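Dihydroorotase (Campylobacter jejuni subsp. jejuni, PDB 3PNU) probably catalyses, with zinc, the reversible cyclisation of carbamoyl aspartate to dihydroorotate in the de novo synthesis of pyrimidines. Local coordinates at residues A[189-194]-A[235-240]; A[277-282]-A[345-350]; A[175-180]-A[202-207]; A[52-57]-A[283-288]; A[120-125]-A[157-162]. All blocks are in the same frame, centred on the assembly; numbering follows the deposited sequence. Where two conformers were deposited one is given.

Interaction 1 of 5, residues A[189-194]-A[235-240]; sequences HITTKT and IAKRYE. With ZN (zinc ion), chain C.
Lys-237 joins the two loops by pushing its ammonium group against Thr-191, and the close packing of the contact is gathered round that one side chain. Its NZ donates to Thr-191 OG1 at 2.9 Å and, turned by a bend in the last torsion (chi4 64°), also to Ile-235 O at 2.7 Å, there lying in the carbonyl plane on a lone pair. Thr-192 adds an apolar touch, CG2 resting 3.5 Å from Lys-237 CD, while one water links Thr-191 O to Lys-237 N. Glu-166 completes the polar cluster by bonding to the hydroxyls of both threonines. The outer end is far looser: Lys-193 and Glu-240, both exposed, meet no closer than Lys-193 CB to Glu-240 O, 4.4 Å, and their opposite charges do not make contact. At the inner end His-189 NE2 binds zinc at 2.0 Å, beside His-155 and a water, which places this loop pairing at the binuclear metal site of an amidohydrolase TIM barrel.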
# COMPACT_ATOMS: atom_id res chain seq x y z
N HIS A 189 -14.92 2.39 -12.17
CA HIS A 189 -13.93 1.45 -11.63
C HIS A 189 -14.24 0.91 -10.23
O HIS A 189 -13.56 1.23 -9.26
CB HIS A 189 -12.53 2.04 -11.65
CG HIS A 189 -12.46 3.45 -11.15
ND1 HIS A 189 -12.91 3.83 -9.91
CD2 HIS A 189 -11.93 4.56 -11.72
CE1 HIS A 189 -12.70 5.12 -9.75
NE2 HIS A 189 -12.10 5.59 -10.83
N ILE A 190 -15.28 0.10 -10.11
CA ILE A 190 -15.60 -0.45 -8.80
C ILE A 190 -14.55 -1.48 -8.44
O ILE A 190 -14.01 -2.18 -9.31
CB ILE A 190 -16.99 -1.01 -8.71
CG1 ILE A 190 -17.21 -2.20 -9.66
CG2 ILE A 190 -18.02 0.10 -8.98
CD1 ILE A 190 -18.54 -2.98 -9.35
N THR A 191 -14.28 -1.56 -7.15
CA THR A 191 -13.24 -2.43 -6.63
C THR A 191 -13.61 -3.18 -5.36
O THR A 191 -12.76 -3.81 -4.78
CB THR A 191 -12.04 -1.57 -6.27
OG1 THR A 191 -12.42 -0.65 -5.24
CG2 THR A 191 -11.55 -0.78 -7.52
N THR A 192 -14.86 -3.11 -4.94
CA THR A 192 -15.29 -3.73 -3.71
C THR A 192 -16.54 -4.57 -3.88
O THR A 192 -17.39 -4.33 -4.75
CB THR A 192 -15.69 -2.66 -2.68
OG1 THR A 192 -16.80 -1.91 -3.18
CG2 THR A 192 -14.52 -1.71 -2.35
N LYS A 193 -16.67 -5.56 -3.01
CA LYS A 193 -17.85 -6.39 -2.99
C LYS A 193 -19.05 -5.52 -2.61
O LYS A 193 -20.16 -5.72 -3.08
CB LYS A 193 -17.65 -7.52 -1.99
CG LYS A 193 -18.80 -8.53 -1.91
CD LYS A 193 -18.40 -9.69 -1.05
CE LYS A 193 -19.55 -10.66 -0.84
NZ LYS A 193 -19.12 -11.83 -0.01
N THR A 194 -18.81 -4.52 -1.77
CA THR A 194 -19.87 -3.62 -1.37
C THR A 194 -20.55 -3.01 -2.59
O THR A 194 -21.77 -2.95 -2.63
CB THR A 194 -19.35 -2.46 -0.49
OG1 THR A 194 -18.60 -2.98 0.61
CG2 THR A 194 -20.51 -1.59 0.02
N ILE A 235 -7.46 1.80 -4.77
CA ILE A 235 -6.48 0.78 -4.48
C ILE A 235 -7.05 -0.63 -4.64
O ILE A 235 -8.23 -0.86 -4.37
CB ILE A 235 -5.98 0.97 -3.00
CG1 ILE A 235 -4.75 0.11 -2.74
CG2 ILE A 235 -7.10 0.70 -1.96
CD1 ILE A 235 -3.57 0.53 -3.58
N ALA A 236 -6.23 -1.56 -5.10
CA ALA A 236 -6.67 -2.95 -5.19
C ALA A 236 -6.96 -3.41 -3.76
O ALA A 236 -6.22 -3.07 -2.83
CB ALA A 236 -5.62 -3.82 -5.83
N LYS A 237 -8.00 -4.20 -3.57
CA LYS A 237 -8.41 -4.59 -2.22
C LYS A 237 -8.26 -6.08 -1.90
O LYS A 237 -7.20 -6.65 -2.16
CB LYS A 237 -9.82 -4.02 -1.96
CG LYS A 237 -9.80 -2.46 -2.04
CD LYS A 237 -11.09 -1.80 -1.91
CE LYS A 237 -10.94 -0.30 -2.01
NZ LYS A 237 -10.45 0.17 -3.30
N ARG A 238 -9.29 -6.70 -1.33
CA ARG A 238 -9.19 -8.08 -0.90
C ARG A 238 -9.57 -9.13 -1.91
O ARG A 238 -10.19 -8.85 -2.95
CB ARG A 238 -10.06 -8.27 0.35
CG ARG A 238 -9.58 -7.49 1.55
CD ARG A 238 -10.52 -7.62 2.74
NE ARG A 238 -9.92 -6.97 3.90
CZ ARG A 238 -9.17 -7.59 4.81
NH1 ARG A 238 -8.93 -8.89 4.72
NH2 ARG A 238 -8.66 -6.89 5.82
N TYR A 239 -9.21 -10.36 -1.58
CA TYR A 239 -9.49 -11.50 -2.43
C TYR A 239 -10.98 -11.64 -2.76
O TYR A 239 -11.34 -11.89 -3.90
CB TYR A 239 -8.93 -12.77 -1.79
CG TYR A 239 -7.41 -12.78 -1.67
CD1 TYR A 239 -6.63 -13.24 -2.72
CD2 TYR A 239 -6.77 -12.34 -0.52
CE1 TYR A 239 -5.25 -13.27 -2.64
CE2 TYR A 239 -5.37 -12.36 -0.43
CZ TYR A 239 -4.63 -12.83 -1.49
OH TYR A 239 -3.26 -12.87 -1.43
N GLU A 240 -11.84 -11.47 -1.76
CA GLU A 240 -13.28 -11.57 -1.96
C GLU A 240 -13.82 -10.41 -2.78
O GLU A 240 -14.85 -10.53 -3.46
CB GLU A 240 -14.05 -11.81 -0.63
CG GLU A 240 -13.48 -11.12 0.60
CD GLU A 240 -12.33 -11.92 1.23
OE1 GLU A 240 -12.46 -13.15 1.42
OE2 GLU A 240 -11.30 -11.31 1.54
ZN ZN C . -11.35 7.46 -11.19
O HOH W 1 -10.07 -4.59 -5.58
O HOH W 2 -9.67 6.65 -11.96

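Interaction 2 of 5, residues A[277-282]-A[345-350]; sequences AGVFSA and VPYMAG
Phe-280 and Tyr-347 are joined through their backbones on two irregular loops that come within 5 Å at Ser-281 and Tyr-347 (CA to CA 4.9 Å). One backbone hydrogen bond spans the gap, Tyr-347 N to Phe-280 O at 2.8 Å, moderately bent with an angle of 150° at the hydrogen; the donor stands 37° above the carbonyl plane and so misses the lone pairs. The same oxygen lies close to Pro-346 CA. Pro-346 also opens a type II turn that ends at Ala-349, closed by a weak backbone bond. Among the side chains, Phe-280 carries CG anti to its N, which sets the ring beside its own carbonyl carbon and presents the ring's edge, in plane, to Pro-346 CA, which lies 3.7 Å from Phe-280 CD2. Val-279 CG1 reaches Tyr-347 CD1 at 3.4 Å, meeting that ring obliquely, and Ser-281 CB lies 4.0 Å from Tyr-347 CB. Beyond the pair, Phe-280 packs on Ile-46 and Leu-49 of helix 40-51. A turn between strands 343-344 and 352-357 thus backs the loop that follows strand 256-258 in the TIM barrel, the loop whose Ala-277 is predicted to contact substrate in the dihydroorotase active site.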
# COMPACT_ATOMS: atom_id res chain seq x y z
N ALA A 277 -0.29 7.41 -8.98
CA ALA A 277 -1.36 6.44 -9.17
C ALA A 277 -1.75 6.28 -10.63
O ALA A 277 -1.81 7.25 -11.38
CB ALA A 277 -2.60 6.87 -8.35
N GLY A 278 -2.01 5.04 -11.03
CA GLY A 278 -2.45 4.76 -12.38
C GLY A 278 -1.74 3.60 -13.03
O GLY A 278 -0.54 3.41 -12.84
N VAL A 279 -2.51 2.81 -13.77
CA VAL A 279 -2.00 1.70 -14.55
C VAL A 279 -2.29 2.07 -15.99
O VAL A 279 -3.39 2.52 -16.31
CB VAL A 279 -2.70 0.40 -14.22
CG1 VAL A 279 -2.21 -0.69 -15.14
CG2 VAL A 279 -2.48 0.03 -12.76
N PHE A 280 -1.30 1.93 -16.86
CA PHE A 280 -1.48 2.24 -18.29
C PHE A 280 -1.59 0.91 -18.98
O PHE A 280 -0.59 0.33 -19.39
CB PHE A 280 -0.30 3.05 -18.84
CG PHE A 280 -0.33 3.22 -20.34
CD1 PHE A 280 -1.26 4.07 -20.93
CD2 PHE A 280 0.57 2.55 -21.14
CE1 PHE A 280 -1.28 4.24 -22.31
CE2 PHE A 280 0.56 2.72 -22.52
CZ PHE A 280 -0.37 3.56 -23.11
N SER A 281 -2.83 0.43 -19.08
CA SER A 281 -3.13 -0.89 -19.65
C SER A 281 -3.63 -0.91 -21.11
O SER A 281 -3.84 -1.98 -21.66
CB SER A 281 -4.20 -1.54 -18.76
OG SER A 281 -5.35 -0.69 -18.65
N ALA A 282 -3.82 0.26 -21.72
CA ALA A 282 -4.37 0.35 -23.10
C ALA A 282 -3.78 -0.66 -24.07
O ALA A 282 -4.52 -1.44 -24.68
CB ALA A 282 -4.21 1.76 -23.65
N VAL A 345 5.63 3.63 -19.13
CA VAL A 345 5.78 2.22 -18.82
C VAL A 345 4.39 1.60 -18.88
O VAL A 345 3.48 2.04 -18.18
CB VAL A 345 6.36 1.97 -17.41
CG1 VAL A 345 6.58 0.47 -17.20
CG2 VAL A 345 7.69 2.74 -17.21
N PRO A 346 4.22 0.58 -19.72
CA PRO A 346 2.92 -0.05 -19.84
C PRO A 346 2.71 -1.12 -18.80
O PRO A 346 3.66 -1.57 -18.18
CB PRO A 346 3.01 -0.72 -21.21
CG PRO A 346 4.42 -1.16 -21.28
CD PRO A 346 5.22 -0.06 -20.59
N TYR A 347 1.44 -1.52 -18.65
CA TYR A 347 1.02 -2.57 -17.75
C TYR A 347 1.51 -3.87 -18.35
O TYR A 347 1.65 -3.97 -19.57
CB TYR A 347 -0.51 -2.56 -17.62
CG TYR A 347 -1.09 -3.68 -16.77
CD1 TYR A 347 -0.79 -3.79 -15.42
CD2 TYR A 347 -1.97 -4.61 -17.30
CE1 TYR A 347 -1.32 -4.81 -14.63
CE2 TYR A 347 -2.52 -5.64 -16.51
CZ TYR A 347 -2.18 -5.71 -15.17
OH TYR A 347 -2.68 -6.70 -14.36
N MET A 348 1.78 -4.86 -17.51
CA MET A 348 2.27 -6.14 -17.99
C MET A 348 3.62 -5.97 -18.75
O MET A 348 4.05 -6.87 -19.46
CB MET A 348 1.23 -6.78 -18.90
CG MET A 348 -0.01 -7.33 -18.19
SD MET A 348 0.24 -9.00 -17.57
CE MET A 348 -1.34 -9.34 -16.77
N ALA A 349 4.27 -4.81 -18.59
CA ALA A 349 5.55 -4.54 -19.24
C ALA A 349 6.46 -5.77 -19.17
O ALA A 349 6.50 -6.46 -18.14
CB ALA A 349 6.22 -3.35 -18.60
N GLY A 350 7.17 -6.06 -20.25
CA GLY A 350 8.09 -7.21 -20.31
C GLY A 350 7.46 -8.60 -20.18
O GLY A 350 8.17 -9.60 -20.15

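Interaction 3 of 5, residues A[175-180]-A[202-207]; sequences KLAKHF and YENLYA
Tyr-202 holds CG anti to its carbonyl carbon (chi1 -63°), laying the ring against Ala-177 and Lys-178, whereas Asn-204 tucks CG between its backbone N and carbonyl carbon (chi1 55°) and so turns its amide to the end of the same helix. The setting is the repeating beta-alpha pattern of the TIM barrel: the last turn of helix 170-179 leans on the type I turn, Tyr-202 to Leu-205, that leads into strand 205-209. Ala-177 sits at the middle of the interface. Its CB is 4.0 Å from Tyr-202 CD1 and 4.4 Å from Leu-205 CG, so the helix meets the turn through a bare methyl group. Asn-204 serves the main chain, ND2 donating to Ala-177 O in a weak bond of 3.4 Å, fairly straight at 156°. The same nitrogen also bonds to Leu-183 O, so the amide ties the turn both to the helix and to the loop ahead of strand 185-187. Further out, the Tyr-202 hydroxyl is hydrogen-bonded to Glu-174, one turn before Lys-178 on the helix. The aliphatic part of Lys-178 crosses the ring obliquely, with its CG 3.4 Å from Tyr-202 CE1 and its CD 3.5 Å from Tyr-202 OH.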
# COMPACT_ATOMS: atom_id res chain seq x y z
N LYS A 175 -27.95 7.48 -1.77
CA LYS A 175 -28.84 8.61 -1.63
C LYS A 175 -29.07 9.31 -2.98
O LYS A 175 -30.18 9.75 -3.27
CB LYS A 175 -28.39 9.60 -0.54
CG LYS A 175 -27.34 10.59 -0.93
CD LYS A 175 -27.20 11.66 0.18
CE LYS A 175 -26.19 12.72 -0.22
NZ LYS A 175 -25.99 13.76 0.82
N LEU A 176 -28.03 9.40 -3.80
CA LEU A 176 -28.19 9.98 -5.10
C LEU A 176 -29.16 9.15 -5.93
O LEU A 176 -29.94 9.69 -6.70
CB LEU A 176 -26.86 10.07 -5.83
CG LEU A 176 -25.86 11.04 -5.23
CD1 LEU A 176 -24.59 11.04 -6.04
CD2 LEU A 176 -26.45 12.44 -5.16
N ALA A 177 -29.13 7.83 -5.76
CA ALA A 177 -30.03 6.96 -6.53
C ALA A 177 -31.48 7.13 -6.11
O ALA A 177 -32.38 7.16 -6.96
CB ALA A 177 -29.64 5.53 -6.38
N LYS A 178 -31.70 7.24 -4.81
CA LYS A 178 -33.05 7.39 -4.27
C LYS A 178 -33.64 8.77 -4.60
O LYS A 178 -34.80 8.88 -4.94
CB LYS A 178 -33.06 7.14 -2.77
CG LYS A 178 -32.69 5.71 -2.42
CD LYS A 178 -32.93 5.35 -0.96
CE LYS A 178 -32.02 6.06 -0.00
NZ LYS A 178 -32.31 5.61 1.40
N HIS A 179 -32.81 9.81 -4.49
CA HIS A 179 -33.23 11.16 -4.76
C HIS A 179 -33.32 11.48 -6.24
O HIS A 179 -34.03 12.39 -6.62
CB HIS A 179 -32.30 12.17 -4.10
CG HIS A 179 -32.55 12.39 -2.64
ND1 HIS A 179 -31.91 11.66 -1.65
CD2 HIS A 179 -33.35 13.27 -2.00
CE1 HIS A 179 -32.31 12.08 -0.47
NE2 HIS A 179 -33.19 13.06 -0.65
N PHE A 180 -32.61 10.74 -7.09
CA PHE A 180 -32.63 11.02 -8.53
C PHE A 180 -32.83 9.71 -9.27
O PHE A 180 -31.94 9.26 -9.98
CB PHE A 180 -31.34 11.72 -8.94
CG PHE A 180 -31.10 13.02 -8.21
CD1 PHE A 180 -31.73 14.19 -8.61
CD2 PHE A 180 -30.26 13.07 -7.12
CE1 PHE A 180 -31.52 15.37 -7.93
CE2 PHE A 180 -30.04 14.25 -6.45
CZ PHE A 180 -30.67 15.40 -6.85
N TYR A 202 -30.42 -0.95 -7.02
CA TYR A 202 -31.11 0.19 -7.65
C TYR A 202 -31.03 0.11 -9.16
O TYR A 202 -29.95 -0.09 -9.72
CB TYR A 202 -30.56 1.54 -7.12
CG TYR A 202 -30.76 1.74 -5.63
CD1 TYR A 202 -31.87 2.45 -5.14
CD2 TYR A 202 -29.85 1.23 -4.70
CE1 TYR A 202 -32.07 2.63 -3.75
CE2 TYR A 202 -30.03 1.40 -3.33
CZ TYR A 202 -31.15 2.10 -2.86
OH TYR A 202 -31.31 2.25 -1.50
N GLU A 203 -32.16 0.26 -9.82
CA GLU A 203 -32.21 0.15 -11.28
C GLU A 203 -31.38 1.18 -12.01
O GLU A 203 -30.92 0.92 -13.09
CB GLU A 203 -33.66 0.22 -11.77
CG GLU A 203 -34.50 -0.95 -11.32
CD GLU A 203 -35.98 -0.75 -11.59
OE1 GLU A 203 -36.79 -1.34 -10.85
OE2 GLU A 203 -36.34 0.01 -12.52
N ASN A 204 -31.21 2.36 -11.43
CA ASN A 204 -30.42 3.39 -12.07
C ASN A 204 -28.91 3.36 -11.77
O ASN A 204 -28.16 4.27 -12.18
CB ASN A 204 -31.01 4.76 -11.78
CG ASN A 204 -31.16 5.05 -10.31
OD1 ASN A 204 -31.41 4.15 -9.49
ND2 ASN A 204 -31.04 6.33 -9.95
N LEU A 205 -28.44 2.31 -11.07
CA LEU A 205 -27.02 2.15 -10.81
C LEU A 205 -26.39 1.22 -11.84
O LEU A 205 -26.94 0.16 -12.14
CB LEU A 205 -26.74 1.63 -9.41
CG LEU A 205 -26.88 2.63 -8.27
CD1 LEU A 205 -26.57 1.88 -6.95
CD2 LEU A 205 -25.94 3.81 -8.46
N TYR A 206 -25.24 1.64 -12.36
CA TYR A 206 -24.48 0.88 -13.32
C TYR A 206 -23.04 0.92 -12.85
O TYR A 206 -22.73 1.58 -11.87
CB TYR A 206 -24.61 1.51 -14.72
CG TYR A 206 -26.04 1.54 -15.25
CD1 TYR A 206 -26.55 0.47 -15.96
CD2 TYR A 206 -26.87 2.62 -15.02
CE1 TYR A 206 -27.84 0.48 -16.43
CE2 TYR A 206 -28.16 2.64 -15.51
CZ TYR A 206 -28.64 1.57 -16.20
OH TYR A 206 -29.93 1.56 -16.68
N ALA A 207 -22.14 0.23 -13.56
CA ALA A 207 -20.74 0.23 -13.16
C ALA A 207 -19.77 -0.11 -14.28
O ALA A 207 -20.14 -0.76 -15.26
CB ALA A 207 -20.53 -0.73 -11.98

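Interaction 4 of 5, residues A[52-57]-A[283-288]; sequences RDFCAA and PVILPV
Leu-286, Phe-54 and Asp-53 bury most of the surface in this contact, and each meets its neighbours in a different way. Leu-286 and Asp-53 run antiparallel, side by side, so that the leucine's CD1 lies 3.5 Å from Asp-53 CB and thus packs on the aliphatic base of the acid. Phe-54 crosses Ile-285 at about a right angle: the ring puts its edge, in plane, to Ile-285 CG2, 3.9 Å from Phe-54 CZ, while Ile-285 CD1 and Leu-286 CD2 approach obliquely. The buried carboxylate is held at both oxygens. Arg-52 NE forms a salt bridge with Asp-53 OD1 at 2.8 Å, and a water that donates to Asp-53 OD2 (2.9 Å) accepts from Leu-286 N (3.0 Å). The acid thus reaches, through water, a backbone N-H in the first turn of helix 285-296, an end whose dipole would be expected to suit a negative charge. Phe-54 and Ile-285 both lean on Phe-258, and the contact joins the approach to strand 56-59 with the start of a helix that follows strand 256-258, across the closure of the TIM barrel.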
# COMPACT_ATOMS: atom_id res chain seq x y z
N ARG A 52 -6.56 2.16 -31.95
CA ARG A 52 -6.35 0.98 -32.78
C ARG A 52 -7.19 -0.22 -32.33
O ARG A 52 -7.70 -0.96 -33.16
CB ARG A 52 -4.86 0.62 -32.77
CG ARG A 52 -4.58 -0.82 -33.18
CD ARG A 52 -3.16 -1.26 -32.77
NE ARG A 52 -3.14 -2.68 -32.41
CZ ARG A 52 -2.06 -3.36 -32.03
NH1 ARG A 52 -0.88 -2.77 -31.98
NH2 ARG A 52 -2.18 -4.64 -31.71
N ASP A 53 -7.34 -0.43 -31.03
CA ASP A 53 -8.07 -1.62 -30.53
C ASP A 53 -9.54 -1.38 -30.19
O ASP A 53 -10.29 -2.32 -30.01
CB ASP A 53 -7.34 -2.24 -29.31
CG ASP A 53 -5.90 -2.71 -29.64
OD1 ASP A 53 -5.43 -2.48 -30.78
OD2 ASP A 53 -5.23 -3.32 -28.76
N PHE A 54 -9.95 -0.12 -30.09
CA PHE A 54 -11.35 0.20 -29.74
C PHE A 54 -12.04 1.06 -30.78
O PHE A 54 -11.40 1.85 -31.46
CB PHE A 54 -11.40 0.87 -28.34
CG PHE A 54 -11.02 -0.07 -27.23
CD1 PHE A 54 -11.98 -0.79 -26.56
CD2 PHE A 54 -9.69 -0.26 -26.88
CE1 PHE A 54 -11.64 -1.69 -25.54
CE2 PHE A 54 -9.33 -1.14 -25.86
CZ PHE A 54 -10.31 -1.86 -25.20
N CYS A 55 -13.35 0.89 -30.92
CA CYS A 55 -14.11 1.71 -31.87
C CYS A 55 -14.53 3.02 -31.23
O CYS A 55 -14.85 3.99 -31.94
CB CYS A 55 -15.34 0.96 -32.40
SG CYS A 55 -16.61 0.61 -31.20
N ALA A 56 -14.51 3.06 -29.89
CA ALA A 56 -14.88 4.25 -29.13
C ALA A 56 -14.44 4.15 -27.66
O ALA A 56 -14.21 3.05 -27.14
CB ALA A 56 -16.41 4.51 -29.21
N ALA A 57 -14.33 5.29 -26.99
CA ALA A 57 -13.92 5.29 -25.58
C ALA A 57 -14.43 6.53 -24.87
O ALA A 57 -14.46 7.61 -25.46
CB ALA A 57 -12.42 5.22 -25.47
N PRO A 283 -2.46 -0.67 -24.23
CA PRO A 283 -1.86 -1.60 -25.20
C PRO A 283 -2.08 -3.08 -24.98
O PRO A 283 -1.90 -3.84 -25.90
CB PRO A 283 -0.36 -1.32 -25.09
CG PRO A 283 -0.19 -0.25 -24.05
CD PRO A 283 -1.51 0.37 -23.81
N VAL A 284 -2.47 -3.50 -23.79
CA VAL A 284 -2.56 -4.94 -23.53
C VAL A 284 -3.93 -5.47 -23.15
O VAL A 284 -4.08 -6.67 -22.89
CB VAL A 284 -1.53 -5.30 -22.42
CG1 VAL A 284 -0.09 -5.03 -22.89
CG2 VAL A 284 -1.81 -4.49 -21.12
N ILE A 285 -4.95 -4.60 -23.17
CA ILE A 285 -6.32 -4.97 -22.73
C ILE A 285 -6.95 -6.16 -23.42
O ILE A 285 -7.32 -7.15 -22.77
CB ILE A 285 -7.31 -3.81 -22.92
CG1 ILE A 285 -6.95 -2.63 -22.02
CG2 ILE A 285 -8.73 -4.28 -22.62
CD1 ILE A 285 -7.57 -1.32 -22.44
N LEU A 286 -7.09 -6.07 -24.74
CA LEU A 286 -7.76 -7.12 -25.48
C LEU A 286 -7.14 -8.49 -25.31
O LEU A 286 -7.84 -9.45 -24.96
CB LEU A 286 -7.88 -6.76 -26.97
CG LEU A 286 -8.81 -5.58 -27.23
CD1 LEU A 286 -8.85 -5.29 -28.72
CD2 LEU A 286 -10.21 -5.89 -26.67
N PRO A 287 -5.83 -8.59 -25.53
CA PRO A 287 -5.26 -9.93 -25.38
C PRO A 287 -5.37 -10.46 -23.94
O PRO A 287 -5.76 -11.62 -23.72
CB PRO A 287 -3.80 -9.77 -25.85
CG PRO A 287 -3.55 -8.28 -25.94
CD PRO A 287 -4.87 -7.61 -26.08
N VAL A 288 -5.08 -9.59 -22.95
CA VAL A 288 -5.17 -10.02 -21.56
C VAL A 288 -6.61 -10.45 -21.26
O VAL A 288 -6.82 -11.53 -20.71
CB VAL A 288 -4.68 -8.95 -20.56
CG1 VAL A 288 -4.72 -9.52 -19.12
CG2 VAL A 288 -3.27 -8.46 -20.92
O HOH W 3 -5.90 -3.62 -25.97

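Interaction 5 of 5, residues A[120-125]-A[157-162]; sequences AGITTN and ETNDFV
Ile-122 drives its side chain between Glu-157 and Asn-159, and tracing that side chain outward gives most of the contact. From CB, the branch CG1 leaves anti to the backbone N (chi1 -168°), which aims it across the gap at about a right angle to the glutamate. CG1 then lies 3.8 Å from Glu-157 CB and 3.9 Å from Glu-157 OE1, touching both the aliphatic base and the carboxylate end of that residue. A bend at the next torsion (chi2 56°) delivers the tip, CD1, into a polar corner, where it comes to 3.1 Å from Thr-158 O and likewise 3.1 Å from Asn-159 OD1, a tight fit for a methyl group. Direct hydrogen bonds between the two loops are absent; water bridges them instead, donating to Ile-122 O at 3.2 Å and to Glu-157 OE1 at 2.9 Å. The burial is uneven, since Ile-122 and Glu-157 are enclosed while Gly-121 and Asn-159 look out to solvent. Farther along, Phe-161 and Val-162 pack against Arg-238 and Leu-218 of the second subunit, bringing the loop to the dimer interface. Glu-157 OE1 has a stronger partner in His-155 NE2, whose ring binds zinc through ND1. Ile-122 and the water thus flank a second-shell carboxylate behind a metal-binding histidine, a carboxylate-histidine-zinc triad at the dihydroorotase metal site.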
# COMPACT_ATOMS: atom_id res chain seq x y z
N ALA A 120 -13.72 16.24 -4.30
CA ALA A 120 -12.59 17.16 -4.05
C ALA A 120 -11.31 16.51 -3.56
O ALA A 120 -11.28 15.86 -2.51
CB ALA A 120 -13.02 18.25 -3.05
N GLY A 121 -10.26 16.70 -4.36
CA GLY A 121 -8.91 16.21 -4.09
C GLY A 121 -8.78 14.76 -3.68
O GLY A 121 -8.14 14.44 -2.68
N ILE A 122 -9.40 13.87 -4.45
CA ILE A 122 -9.31 12.45 -4.14
C ILE A 122 -8.37 11.72 -5.10
O ILE A 122 -7.67 10.79 -4.68
CB ILE A 122 -10.72 11.77 -4.11
CG1 ILE A 122 -10.63 10.37 -3.49
CG2 ILE A 122 -11.33 11.72 -5.52
CD1 ILE A 122 -10.03 10.33 -2.06
N THR A 123 -8.33 12.15 -6.36
CA THR A 123 -7.47 11.50 -7.37
C THR A 123 -6.65 12.54 -8.19
O THR A 123 -6.54 13.71 -7.80
CB THR A 123 -8.34 10.54 -8.29
OG1 THR A 123 -7.50 9.66 -9.04
CG2 THR A 123 -9.28 11.33 -9.21
N THR A 124 -6.07 12.09 -9.31
CA THR A 124 -5.25 12.95 -10.20
C THR A 124 -6.07 14.06 -10.88
O THR A 124 -6.93 13.77 -11.72
CB THR A 124 -4.52 12.10 -11.29
OG1 THR A 124 -3.67 11.12 -10.67
CG2 THR A 124 -3.67 12.98 -12.22
N ASN A 125 -5.78 15.32 -10.51
CA ASN A 125 -6.47 16.51 -11.05
C ASN A 125 -7.94 16.57 -10.65
O ASN A 125 -8.85 16.39 -11.47
CB ASN A 125 -6.32 16.60 -12.58
CG ASN A 125 -4.87 16.62 -13.02
OD1 ASN A 125 -3.99 17.06 -12.28
ND2 ASN A 125 -4.62 16.16 -14.24
N GLU A 157 -15.15 7.57 -4.12
CA GLU A 157 -14.27 7.42 -2.97
C GLU A 157 -14.37 8.62 -2.07
O GLU A 157 -14.42 9.75 -2.56
CB GLU A 157 -12.80 7.31 -3.37
CG GLU A 157 -12.39 5.99 -3.92
CD GLU A 157 -10.88 5.87 -4.06
OE1 GLU A 157 -10.24 6.71 -4.74
OE2 GLU A 157 -10.34 4.91 -3.51
N THR A 158 -14.41 8.35 -0.76
CA THR A 158 -14.41 9.40 0.25
C THR A 158 -12.93 9.63 0.59
O THR A 158 -12.05 9.09 -0.09
CB THR A 158 -15.13 8.98 1.53
OG1 THR A 158 -14.44 7.86 2.09
CG2 THR A 158 -16.60 8.61 1.26
N ASN A 159 -12.68 10.43 1.63
CA ASN A 159 -11.33 10.75 2.13
C ASN A 159 -10.99 10.02 3.43
O ASN A 159 -10.06 10.39 4.13
CB ASN A 159 -11.21 12.26 2.33
CG ASN A 159 -11.24 13.01 1.01
OD1 ASN A 159 -10.63 12.58 0.04
ND2 ASN A 159 -11.94 14.13 0.99
N ASP A 160 -11.75 8.98 3.73
CA ASP A 160 -11.52 8.16 4.90
C ASP A 160 -10.27 7.28 4.70
O ASP A 160 -9.54 7.44 3.72
CB ASP A 160 -12.75 7.28 5.07
CG ASP A 160 -14.01 8.08 5.30
OD1 ASP A 160 -13.89 9.12 5.99
OD2 ASP A 160 -15.10 7.69 4.83
N PHE A 161 -10.04 6.36 5.62
CA PHE A 161 -8.94 5.42 5.53
C PHE A 161 -8.97 4.76 4.15
O PHE A 161 -10.01 4.27 3.71
CB PHE A 161 -9.06 4.38 6.64
CG PHE A 161 -7.94 3.39 6.67
CD1 PHE A 161 -6.68 3.78 7.09
CD2 PHE A 161 -8.14 2.07 6.31
CE1 PHE A 161 -5.63 2.87 7.13
CE2 PHE A 161 -7.10 1.16 6.36
CZ PHE A 161 -5.85 1.56 6.77
N VAL A 162 -7.80 4.73 3.51
CA VAL A 162 -7.63 4.27 2.14
C VAL A 162 -8.33 2.98 1.72
O VAL A 162 -8.91 2.93 0.65
CB VAL A 162 -6.12 4.22 1.74
CG1 VAL A 162 -5.39 3.12 2.47
CG2 VAL A 162 -5.97 4.08 0.20
O HOH W 4 -8.11 7.94 -3.19

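In the fold
Compared across one barrel, the five contacts show chemistry changing with place. Interactions 2 and 4 are buried, with mostly apolar side chains, and they adjoin where Tyr-347 packs on Val-284. Interaction 3, on the far side of the chain's centre from both, combines an apolar heart with an exposed lysine and lies away from the metal site. Interactions 1 and 5 gather at the zinc ions: the first rests on a lysine's direct bonds, interaction 5, only partly buried, on a methyl tip and a water. They touch through Ile-235 and Val-162, and both reach the second subunit. Interaction 1 also meets interaction 3, Ile-190, in the loop ahead of helix 193-201, against Ala-207 of strand 205-209.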